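Local coordinates for protein Tube (Drosophila melanogaster, PDB 1D2Z), which recruits the kinase Pelle to the plasma membrane through death-domain pairing and so activates it in the Toll pathway that sets embryonic dorsoventral polarity, at residues B[19-24]-B[123-128]; B[46-49]-B[53-56]; B[77-80]-B[86-89]. All blocks are in the same frame, centred on the assembly; numbering follows the deposited sequence.

Interaction 1: B[19-24]-B[123-128]; sequences IYRLAK and ADFVAL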
ATOM      1  N   ILE B  19     -11.263   7.763  -8.756  1.00 39.93           N
ATOM      2  CA  ILE B  19     -11.256   7.654  -7.301  1.00 41.27           C
ATOM      3  C   ILE B  19     -11.582   6.209  -6.931  1.00 39.54           C
ATOM      4  O   ILE B  19     -11.007   5.662  -5.995  1.00 38.01           O
ATOM      5  CB  ILE B  19     -12.301   8.587  -6.645  1.00 42.51           C
ATOM      6  CG1 ILE B  19     -11.881  10.053  -6.791  1.00 43.87           C
ATOM      7  CG2 ILE B  19     -12.468   8.240  -5.170  1.00 42.56           C
ATOM      8  CD1 ILE B  19     -10.565  10.399  -6.101  1.00 43.90           C
ATOM      9  N   TYR B  20     -12.464   5.584  -7.709  1.00 38.57           N
ATOM     10  CA  TYR B  20     -12.858   4.205  -7.447  1.00 39.28           C
ATOM     11  C   TYR B  20     -11.689   3.233  -7.584  1.00 38.80           C
ATOM     12  O   TYR B  20     -11.577   2.284  -6.807  1.00 37.09           O
ATOM     13  CB  TYR B  20     -14.004   3.774  -8.365  1.00 42.05           C
ATOM     14  CG  TYR B  20     -14.508   2.379  -8.070  1.00 43.87           C
ATOM     15  CD1 TYR B  20     -15.122   2.085  -6.852  1.00 45.79           C
ATOM     16  CD2 TYR B  20     -14.338   1.343  -8.989  1.00 43.95           C
ATOM     17  CE1 TYR B  20     -15.549   0.799  -6.552  1.00 48.11           C
ATOM     18  CE2 TYR B  20     -14.763   0.048  -8.699  1.00 47.54           C
ATOM     19  CZ  TYR B  20     -15.368  -0.213  -7.478  1.00 47.73           C
ATOM     20  OH  TYR B  20     -15.786  -1.485  -7.171  1.00 51.62           O
ATOM     21  N   ARG B  21     -10.842   3.447  -8.590  1.00 37.47           N
ATOM     22  CA  ARG B  21      -9.686   2.578  -8.785  1.00 39.20           C
ATOM     23  C   ARG B  21      -8.750   2.728  -7.588  1.00 36.27           C
ATOM     24  O   ARG B  21      -8.222   1.742  -7.078  1.00 37.86           O
ATOM     25  CB  ARG B  21      -8.978   2.892 -10.106  1.00 42.16           C
ATOM     26  CG  ARG B  21      -9.821   2.519 -11.325  1.00 48.00           C
ATOM     27  CD  ARG B  21      -9.015   2.526 -12.608  1.00 51.23           C
ATOM     28  NE  ARG B  21      -8.591   3.871 -12.980  1.00 57.15           N
ATOM     29  CZ  ARG B  21      -7.558   4.138 -13.773  1.00 59.89           C
ATOM     30  NH1 ARG B  21      -6.829   3.150 -14.285  1.00 60.44           N
ATOM     31  NH2 ARG B  21      -7.258   5.398 -14.060  1.00 58.69           N
ATOM     32  N   LEU B  22      -8.605   3.962  -7.108  1.00 34.15           N
ATOM     33  CA  LEU B  22      -7.779   4.245  -5.936  1.00 33.61           C
ATOM     34  C   LEU B  22      -8.395   3.557  -4.712  1.00 31.50           C
ATOM     35  O   LEU B  22      -7.686   2.956  -3.902  1.00 32.51           O
ATOM     36  CB  LEU B  22      -7.704   5.756  -5.685  1.00 31.82           C
ATOM     37  CG  LEU B  22      -7.098   6.213  -4.350  1.00 32.39           C
ATOM     38  CD1 LEU B  22      -5.624   5.816  -4.255  1.00 30.41           C
ATOM     39  CD2 LEU B  22      -7.245   7.708  -4.220  1.00 35.00           C
ATOM     40  N   ALA B  23      -9.718   3.653  -4.593  1.00 30.25           N
ATOM     41  CA  ALA B  23     -10.452   3.056  -3.473  1.00 32.36           C
ATOM     42  C   ALA B  23     -10.206   1.556  -3.335  1.00 33.16           C
ATOM     43  O   ALA B  23      -9.949   1.067  -2.232  1.00 34.06           O
ATOM     44  CB  ALA B  23     -11.951   3.337  -3.606  1.00 32.48           C
ATOM     45  N   LYS B  24     -10.273   0.829  -4.449  1.00 32.75           N
ATOM     46  CA  LYS B  24     -10.053  -0.617  -4.419  1.00 33.83           C
ATOM     47  C   LYS B  24      -8.658  -0.970  -3.909  1.00 33.77           C
ATOM     48  O   LYS B  24      -8.462  -1.994  -3.249  1.00 32.50           O
ATOM     49  CB  LYS B  24     -10.303  -1.244  -5.793  1.00 34.84           C
ATOM     50  CG  LYS B  24     -11.767  -1.175  -6.235  1.00 40.50           C
ATOM     51  CD  LYS B  24     -12.723  -1.557  -5.090  1.00 41.74           C
ATOM     52  CE  LYS B  24     -12.564  -3.009  -4.646  1.00 40.72           C
ATOM     53  NZ  LYS B  24     -13.255  -3.248  -3.340  1.00 42.58           N
ATOM     54  N   ALA B 123      -0.001   5.229  -3.381  1.00 30.63           N
ATOM     55  CA  ALA B 123       0.848   6.366  -3.714  1.00 29.56           C
ATOM     56  C   ALA B 123       1.412   6.273  -5.137  1.00 31.53           C
ATOM     57  O   ALA B 123       1.424   7.270  -5.857  1.00 27.80           O
ATOM     58  CB  ALA B 123       1.984   6.503  -2.697  1.00 30.44           C
ATOM     59  N   ASP B 124       1.886   5.088  -5.527  1.00 29.81           N
ATOM     60  CA  ASP B 124       2.443   4.869  -6.872  1.00 33.16           C
ATOM     61  C   ASP B 124       1.362   5.084  -7.929  1.00 31.99           C
ATOM     62  O   ASP B 124       1.622   5.630  -9.006  1.00 32.16           O
ATOM     63  CB  ASP B 124       3.016   3.446  -7.019  1.00 30.99           C
ATOM     64  CG  ASP B 124       4.254   3.210  -6.162  1.00 35.36           C
ATOM     65  OD1 ASP B 124       4.793   4.180  -5.585  1.00 35.88           O
ATOM     66  OD2 ASP B 124       4.683   2.045  -6.053  1.00 33.98           O
ATOM     67  N   PHE B 125       0.151   4.637  -7.609  1.00 33.72           N
ATOM     68  CA  PHE B 125      -0.989   4.781  -8.506  1.00 34.10           C
ATOM     69  C   PHE B 125      -1.324   6.260  -8.698  1.00 33.22           C
ATOM     70  O   PHE B 125      -1.539   6.711  -9.820  1.00 32.19           O
ATOM     71  CB  PHE B 125      -2.206   4.042  -7.946  1.00 34.79           C
ATOM     72  CG  PHE B 125      -3.467   4.269  -8.740  1.00 35.85           C
ATOM     73  CD1 PHE B 125      -3.653   3.641  -9.970  1.00 38.87           C
ATOM     74  CD2 PHE B 125      -4.456   5.124  -8.267  1.00 36.09           C
ATOM     75  CE1 PHE B 125      -4.812   3.866 -10.721  1.00 39.81           C
ATOM     76  CE2 PHE B 125      -5.615   5.354  -9.007  1.00 38.44           C
ATOM     77  CZ  PHE B 125      -5.792   4.724 -10.237  1.00 37.25           C
ATOM     78  N   VAL B 126      -1.378   7.008  -7.602  1.00 30.79           N
ATOM     79  CA  VAL B 126      -1.684   8.431  -7.673  1.00 31.77           C
ATOM     80  C   VAL B 126      -0.593   9.198  -8.425  1.00 34.41           C
ATOM     81  O   VAL B 126      -0.891  10.091  -9.222  1.00 33.34           O
ATOM     82  CB  VAL B 126      -1.893   9.038  -6.259  1.00 31.39           C
ATOM     83  CG1 VAL B 126      -1.941  10.566  -6.328  1.00 30.68           C
ATOM     84  CG2 VAL B 126      -3.195   8.497  -5.644  1.00 29.16           C
ATOM     85  N   ALA B 127       0.664   8.834  -8.191  1.00 33.77           N
ATOM     86  CA  ALA B 127       1.782   9.505  -8.854  1.00 35.44           C
ATOM     87  C   ALA B 127       1.776   9.274 -10.364  1.00 37.39           C
ATOM     88  O   ALA B 127       1.837  10.223 -11.146  1.00 36.56           O
ATOM     89  CB  ALA B 127       3.107   9.045  -8.261  1.00 32.09           C
ATOM     90  N   LEU B 128       1.673   8.013 -10.762  1.00 39.00           N
ATOM     91  CA  LEU B 128       1.677   7.653 -12.173  1.00 41.09           C
ATOM     92  C   LEU B 128       0.392   8.017 -12.918  1.00 43.20           C
ATOM     93  O   LEU B 128       0.398   8.882 -13.798  1.00 44.22           O
ATOM     94  CB  LEU B 128       1.957   6.157 -12.327  1.00 38.76           C
ATOM     95  CG  LEU B 128       3.340   5.681 -11.880  1.00 40.10           C
ATOM     96  CD1 LEU B 128       3.390   4.162 -11.830  1.00 40.26           C
ATOM     97  CD2 LEU B 128       4.393   6.229 -12.833  1.00 44.24           C
TER

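Interaction 2: B[46-49]-B[53-56]; sequences QACS and CLNF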
ATOM      1  N   GLN B  46      -4.075  24.072  -0.202  1.00 50.40           N
ATOM      2  CA  GLN B  46      -3.395  24.582  -1.387  1.00 51.80           C
ATOM      3  C   GLN B  46      -1.899  24.771  -1.144  1.00 49.69           C
ATOM      4  O   GLN B  46      -1.077  24.401  -1.982  1.00 50.40           O
ATOM      5  CB  GLN B  46      -4.050  25.883  -1.866  1.00 53.94           C
ATOM      6  CG  GLN B  46      -5.448  25.686  -2.473  1.00 55.98           C
ATOM      7  CD  GLN B  46      -5.435  24.812  -3.727  1.00 56.75           C
ATOM      8  OE1 GLN B  46      -4.552  24.938  -4.577  1.00 57.91           O
ATOM      9  NE2 GLN B  46      -6.418  23.923  -3.843  1.00 55.73           N
ATOM     10  N   ALA B  47      -1.556  25.297   0.026  1.00 49.03           N
ATOM     11  CA  ALA B  47      -0.162  25.520   0.392  1.00 48.44           C
ATOM     12  C   ALA B  47       0.577  24.200   0.641  1.00 47.83           C
ATOM     13  O   ALA B  47       1.787  24.118   0.447  1.00 47.53           O
ATOM     14  CB  ALA B  47      -0.081  26.412   1.621  1.00 47.59           C
ATOM     15  N   CYS B  48      -0.166  23.172   1.053  1.00 46.50           N
ATOM     16  CA  CYS B  48       0.402  21.853   1.337  1.00 44.41           C
ATOM     17  C   CYS B  48       0.424  20.905   0.138  1.00 43.11           C
ATOM     18  O   CYS B  48       1.026  19.832   0.213  1.00 44.48           O
ATOM     19  CB  CYS B  48      -0.371  21.178   2.474  1.00 42.91           C
ATOM     20  SG  CYS B  48      -0.133  21.879   4.120  1.00 43.71           S
ATOM     21  N   SER B  49      -0.218  21.301  -0.962  1.00 41.76           N
ATOM     22  CA  SER B  49      -0.307  20.466  -2.165  1.00 39.24           C
ATOM     23  C   SER B  49       0.981  20.228  -2.950  1.00 39.82           C
ATOM     24  O   SER B  49       1.179  19.138  -3.501  1.00 39.43           O
ATOM     25  CB  SER B  49      -1.376  21.014  -3.115  1.00 40.48           C
ATOM     26  OG  SER B  49      -2.666  20.969  -2.531  1.00 37.17           O
ATOM     27  N   CYS B  53       5.622  20.068   0.267  1.00 42.40           N
ATOM     28  CA  CYS B  53       4.986  21.199   0.929  1.00 44.08           C
ATOM     29  C   CYS B  53       4.170  20.801   2.150  1.00 44.03           C
ATOM     30  O   CYS B  53       3.752  21.663   2.922  1.00 46.95           O
ATOM     31  CB  CYS B  53       4.109  21.982  -0.051  1.00 44.01           C
ATOM     32  SG  CYS B  53       5.041  22.900  -1.294  1.00 46.18           S
ATOM     33  N   LEU B  54       3.914  19.506   2.311  1.00 43.24           N
ATOM     34  CA  LEU B  54       3.152  19.042   3.465  1.00 41.91           C
ATOM     35  C   LEU B  54       4.097  18.492   4.527  1.00 41.41           C
ATOM     36  O   LEU B  54       4.521  17.339   4.459  1.00 42.79           O
ATOM     37  CB  LEU B  54       2.119  17.979   3.060  1.00 40.26           C
ATOM     38  CG  LEU B  54       0.924  17.701   3.991  1.00 38.91           C
ATOM     39  CD1 LEU B  54      -0.046  16.764   3.299  1.00 38.34           C
ATOM     40  CD2 LEU B  54       1.357  17.106   5.319  1.00 41.91           C
ATOM     41  N   ASN B  55       4.463  19.342   5.482  1.00 43.85           N
ATOM     42  CA  ASN B  55       5.336  18.938   6.583  1.00 42.35           C
ATOM     43  C   ASN B  55       4.406  18.257   7.583  1.00 41.02           C
ATOM     44  O   ASN B  55       3.699  18.932   8.329  1.00 41.31           O
ATOM     45  CB  ASN B  55       5.984  20.171   7.221  1.00 44.43           C
ATOM     46  CG  ASN B  55       7.066  19.811   8.234  1.00 44.24           C
ATOM     47  OD1 ASN B  55       6.890  18.925   9.069  1.00 46.04           O
ATOM     48  ND2 ASN B  55       8.189  20.507   8.161  1.00 46.90           N
ATOM     49  N   PHE B  56       4.386  16.926   7.566  1.00 39.56           N
ATOM     50  CA  PHE B  56       3.517  16.146   8.445  1.00 39.73           C
ATOM     51  C   PHE B  56       3.680  16.455   9.937  1.00 41.35           C
ATOM     52  O   PHE B  56       2.688  16.647  10.640  1.00 41.71           O
ATOM     53  CB  PHE B  56       3.687  14.647   8.180  1.00 37.64           C
ATOM     54  CG  PHE B  56       2.726  13.785   8.943  1.00 38.33           C
ATOM     55  CD1 PHE B  56       1.388  13.719   8.572  1.00 37.03           C
ATOM     56  CD2 PHE B  56       3.155  13.035  10.035  1.00 38.25           C
ATOM     57  CE1 PHE B  56       0.496  12.924   9.272  1.00 35.38           C
ATOM     58  CE2 PHE B  56       2.267  12.235  10.740  1.00 36.85           C
ATOM     59  CZ  PHE B  56       0.936  12.179  10.359  1.00 37.62           C
TER

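Interaction 3: B[77-80]-B[86-89]; sequences AANR and SKSQ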
ATOM      1  N   ALA B  77     -21.724   1.535   8.568  1.00 57.70           N
ATOM      2  CA  ALA B  77     -22.571   1.698   7.392  1.00 58.25           C
ATOM      3  C   ALA B  77     -22.292   0.669   6.307  1.00 57.18           C
ATOM      4  O   ALA B  77     -23.221   0.095   5.737  1.00 57.66           O
ATOM      5  CB  ALA B  77     -22.433   3.108   6.834  1.00 58.64           C
ATOM      6  N   ALA B  78     -21.013   0.422   6.041  1.00 56.70           N
ATOM      7  CA  ALA B  78     -20.622  -0.535   5.013  1.00 57.08           C
ATOM      8  C   ALA B  78     -20.956  -1.972   5.391  1.00 56.74           C
ATOM      9  O   ALA B  78     -21.283  -2.784   4.523  1.00 56.41           O
ATOM     10  CB  ALA B  78     -19.141  -0.401   4.702  1.00 57.24           C
ATOM     11  N   ASN B  79     -20.877  -2.287   6.681  1.00 57.12           N
ATOM     12  CA  ASN B  79     -21.180  -3.635   7.150  1.00 59.52           C
ATOM     13  C   ASN B  79     -22.643  -4.020   6.914  1.00 60.34           C
ATOM     14  O   ASN B  79     -22.963  -5.202   6.779  1.00 60.83           O
ATOM     15  CB  ASN B  79     -20.797  -3.798   8.625  1.00 59.57           C
ATOM     16  CG  ASN B  79     -19.294  -3.946   8.826  1.00 60.60           C
ATOM     17  OD1 ASN B  79     -18.583  -4.448   7.954  1.00 58.45           O
ATOM     18  ND2 ASN B  79     -18.806  -3.511   9.983  1.00 61.21           N
ATOM     19  N   ARG B  80     -23.517  -3.016   6.842  1.00 61.08           N
ATOM     20  CA  ARG B  80     -24.944  -3.236   6.594  1.00 62.41           C
ATOM     21  C   ARG B  80     -25.162  -3.589   5.119  1.00 62.41           C
ATOM     22  O   ARG B  80     -26.136  -4.259   4.764  1.00 62.29           O
ATOM     23  CB  ARG B  80     -25.744  -1.977   6.933  1.00 63.50           C
ATOM     24  CG  ARG B  80     -25.719  -1.573   8.398  1.00 67.65           C
ATOM     25  CD  ARG B  80     -26.401  -0.230   8.586  1.00 71.27           C
ATOM     26  NE  ARG B  80     -26.629   0.100   9.991  1.00 76.17           N
ATOM     27  CZ  ARG B  80     -27.121   1.260  10.418  1.00 78.04           C
ATOM     28  NH1 ARG B  80     -27.439   2.214   9.549  1.00 78.08           N
ATOM     29  NH2 ARG B  80     -27.307   1.464  11.716  1.00 78.08           N
ATOM     30  N   SER B  86     -17.178  -1.038  -1.029  1.00 43.44           N
ATOM     31  CA  SER B  86     -15.906  -0.363  -0.786  1.00 39.03           C
ATOM     32  C   SER B  86     -15.924   0.662   0.350  1.00 37.37           C
ATOM     33  O   SER B  86     -16.516   1.731   0.226  1.00 33.54           O
ATOM     34  CB  SER B  86     -15.415   0.310  -2.072  1.00 41.26           C
ATOM     35  OG  SER B  86     -14.277   1.125  -1.818  1.00 37.54           O
ATOM     36  N   LYS B  87     -15.243   0.339   1.446  1.00 34.88           N
ATOM     37  CA  LYS B  87     -15.169   1.249   2.588  1.00 35.53           C
ATOM     38  C   LYS B  87     -14.298   2.473   2.278  1.00 34.88           C
ATOM     39  O   LYS B  87     -14.551   3.563   2.795  1.00 32.99           O
ATOM     40  CB  LYS B  87     -14.651   0.513   3.825  1.00 37.63           C
ATOM     41  CG  LYS B  87     -15.600  -0.582   4.323  1.00 40.86           C
ATOM     42  CD  LYS B  87     -15.065  -1.292   5.565  1.00 41.67           C
ATOM     43  CE  LYS B  87     -16.088  -2.285   6.108  1.00 44.69           C
ATOM     44  NZ  LYS B  87     -15.619  -2.990   7.337  1.00 45.19           N
ATOM     45  N   SER B  88     -13.285   2.287   1.426  1.00 33.50           N
ATOM     46  CA  SER B  88     -12.388   3.376   1.024  1.00 34.87           C
ATOM     47  C   SER B  88     -13.172   4.416   0.237  1.00 32.94           C
ATOM     48  O   SER B  88     -12.929   5.612   0.364  1.00 33.92           O
ATOM     49  CB  SER B  88     -11.239   2.854   0.151  1.00 34.32           C
ATOM     50  OG  SER B  88     -10.384   1.973   0.865  1.00 36.63           O
ATOM     51  N   GLN B  89     -14.091   3.945  -0.601  1.00 33.88           N
ATOM     52  CA  GLN B  89     -14.930   4.825  -1.412  1.00 35.00           C
ATOM     53  C   GLN B  89     -15.760   5.715  -0.486  1.00 36.54           C
ATOM     54  O   GLN B  89     -15.831   6.932  -0.674  1.00 34.92           O
ATOM     55  CB  GLN B  89     -15.842   3.986  -2.307  1.00 37.42           C
ATOM     56  CG  GLN B  89     -16.754   4.772  -3.232  1.00 38.48           C
ATOM     57  CD  GLN B  89     -17.432   3.878  -4.252  1.00 40.40           C
ATOM     58  OE1 GLN B  89     -17.244   4.043  -5.458  1.00 42.17           O
ATOM     59  NE2 GLN B  89     -18.213   2.917  -3.773  1.00 38.85           N
TER

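Interaction 1: B[19-24]-B[123-128]
Phe125 pushes the end of its ring into the corner between Arg21 and Leu22, and this wedge joins helix 16-27 to helix 120-130 in the six-helix bundle of the death domain. The two short segments run nearly antiparallel, at 159°, with axes 10.3 Å apart at closest approach, a wide spacing that the phenyl ring bridges. CG of Phe125 is anti to its backbone N, which sends the ring across the gap. Its far end, CZ, lies 3.7 Å from Arg21 CB, while CE2 comes to 3.8 Å from the backbone N of Leu22 and 3.9 Å from Leu22 CB.

The Arg21 chain bends at chi3 (-68°), bringing its guanidinium across the end of the phenyl ring. The two planar groups stand almost perpendicular, 86° apart. Phe125 CZ sits 3.9 Å above the middle of the guanidinium plane, and Arg21 CZ in turn lies at the edge of the ring and in its plane. The guanidinium therefore offers a face to the aromatic rim, not to the pi cloud, so this is an edge-on contact and not a stack. Its charge is met beside the contact: NH2 forms salt bridges with Asp18, just before 19-24, and Asp129, just after 123-128, which help fix the rotation of the flat group. The Phe125 ring also meets the ring of Phe130.

Beside the aromatic wedge the contact turns wholly aliphatic and buried. Leu22 also touches Leu110 and Ile92, and Val126 touches Val107 and Leu114, so both side chains join the core at helix 107-116, and Leu22 also meets helix 87-96. Between them the join is one methyl against another, Leu22 CD1 at 3.9 Å from Val126 CG2.

Interaction 2: B[46-49]-B[53-56]
The backbone turns sharply between 46-49 and 53-56, bringing the CA atoms of Cys48 and Leu54 within 4.5 Å, so that the weakly bonded turn at 46-49 is set against the irregular residues leading to the next helix. This is a short loop between two helices of the death-domain bundle, helix 45-49 and helix 56-59, with Asn55 as N-cap: its OD1 accepts from the backbone N of Ala58.

Side chains meet backbone oxygens as much as each other here. Cys53 aims its CB at the carbonyl of Ala47, with CB 3.2 Å from Ala47 O, a close carbon-to-oxygen approach. SG of Cys53, anti to its own carbonyl carbon (chi1 -70°), stays a little farther from Ala47 O at 3.9 Å. The two cysteines are not paired as a disulfide, since Cys48 SG and Cys53 SG are 7.6 Å apart.

Leu54 touches with the inner end of its side chain: CB lies 3.6 Å from Cys48 O, and with CG anti to the backbone N (chi1 -160°) the branch point lies beside Cys48 CB. The Cys48 and Leu54 side chains also reach Val109 on helix 107-116 and touch Glu59, so the connection rests against the bundle.

Two backbone groups here, Cys48 O and Leu54 N, are bonded by one side chain of helix 107-116: the amide of Gln112 gives a hydrogen bond from NE2 to Cys48 O and takes one at OE1 from Leu54 N, clasping the two segments together. Directly between them, the apolar join is Cys48 CB to Leu54 CG, at 4.0 Å.

Interaction 3: B[77-80]-B[86-89]
The side-chain amide of Asn79 is the flat group of this contact, and the ammonium of Lys87 comes to its oxygen end from well off the amide plane. The approach is long as well as tilted: Lys87 NZ gives a weak hydrogen bond to Asn79 OD1 at 3.4 Å, and Lys87 CE follows at 3.8 Å from the same Asn79 OD1.

Lys87 reaches this far because its chain is extended beyond CG, every torsion from chi2 to chi4 lying near 180°. On the way its methylenes pass along the methyl of Ala78, which points toward them. Ala78 CB is 3.6 Å from Lys87 CG and 3.9 Å from Lys87 CE, so the aliphatic stem lies against the small side chain while the charge travels on to the amide. The contact joins the C-terminal part of helix 68-80 to the first turn of helix 87-96 in the death-domain bundle. That turn is N-capped by Ser86, whose OG accepts from Gln89 N at 3.1 Å and is itself hydrogen-bonded to Asp27.

The stronger partner of the ammonium is Asp75, one turn back from Asn79 on the same helix, which forms a salt bridge with NZ. A methionine in place of Lys87 would probably leave Asp75 without this positive partner and Asn79 OD1 without its weak donor. The chemistry implies a division of labour: the carboxylate likely supplies most of the attraction, and the neutral amide adds a weak second hold on the charge.

All three contacts belong to the one death domain, and interaction 1 encloses the others along the chain: it pairs helices 16-27 and 120-130, while interaction 2 and then interaction 3 close short loops in between. Interactions 1 and 3 have centres 18 Å apart yet touch, Tyr20 meeting Gln89 and Ala23 meeting Ser86. Interactions 1 and 2 have centres 19 Å apart, without touching, but helix 107-116 packs on both. Interaction 2 lies across the chain's centre from interaction 3, about 17 Å away between nearest atoms. Two short connections and one pairing of the first and last helices thus hold different sides of the domain that binds Pelle.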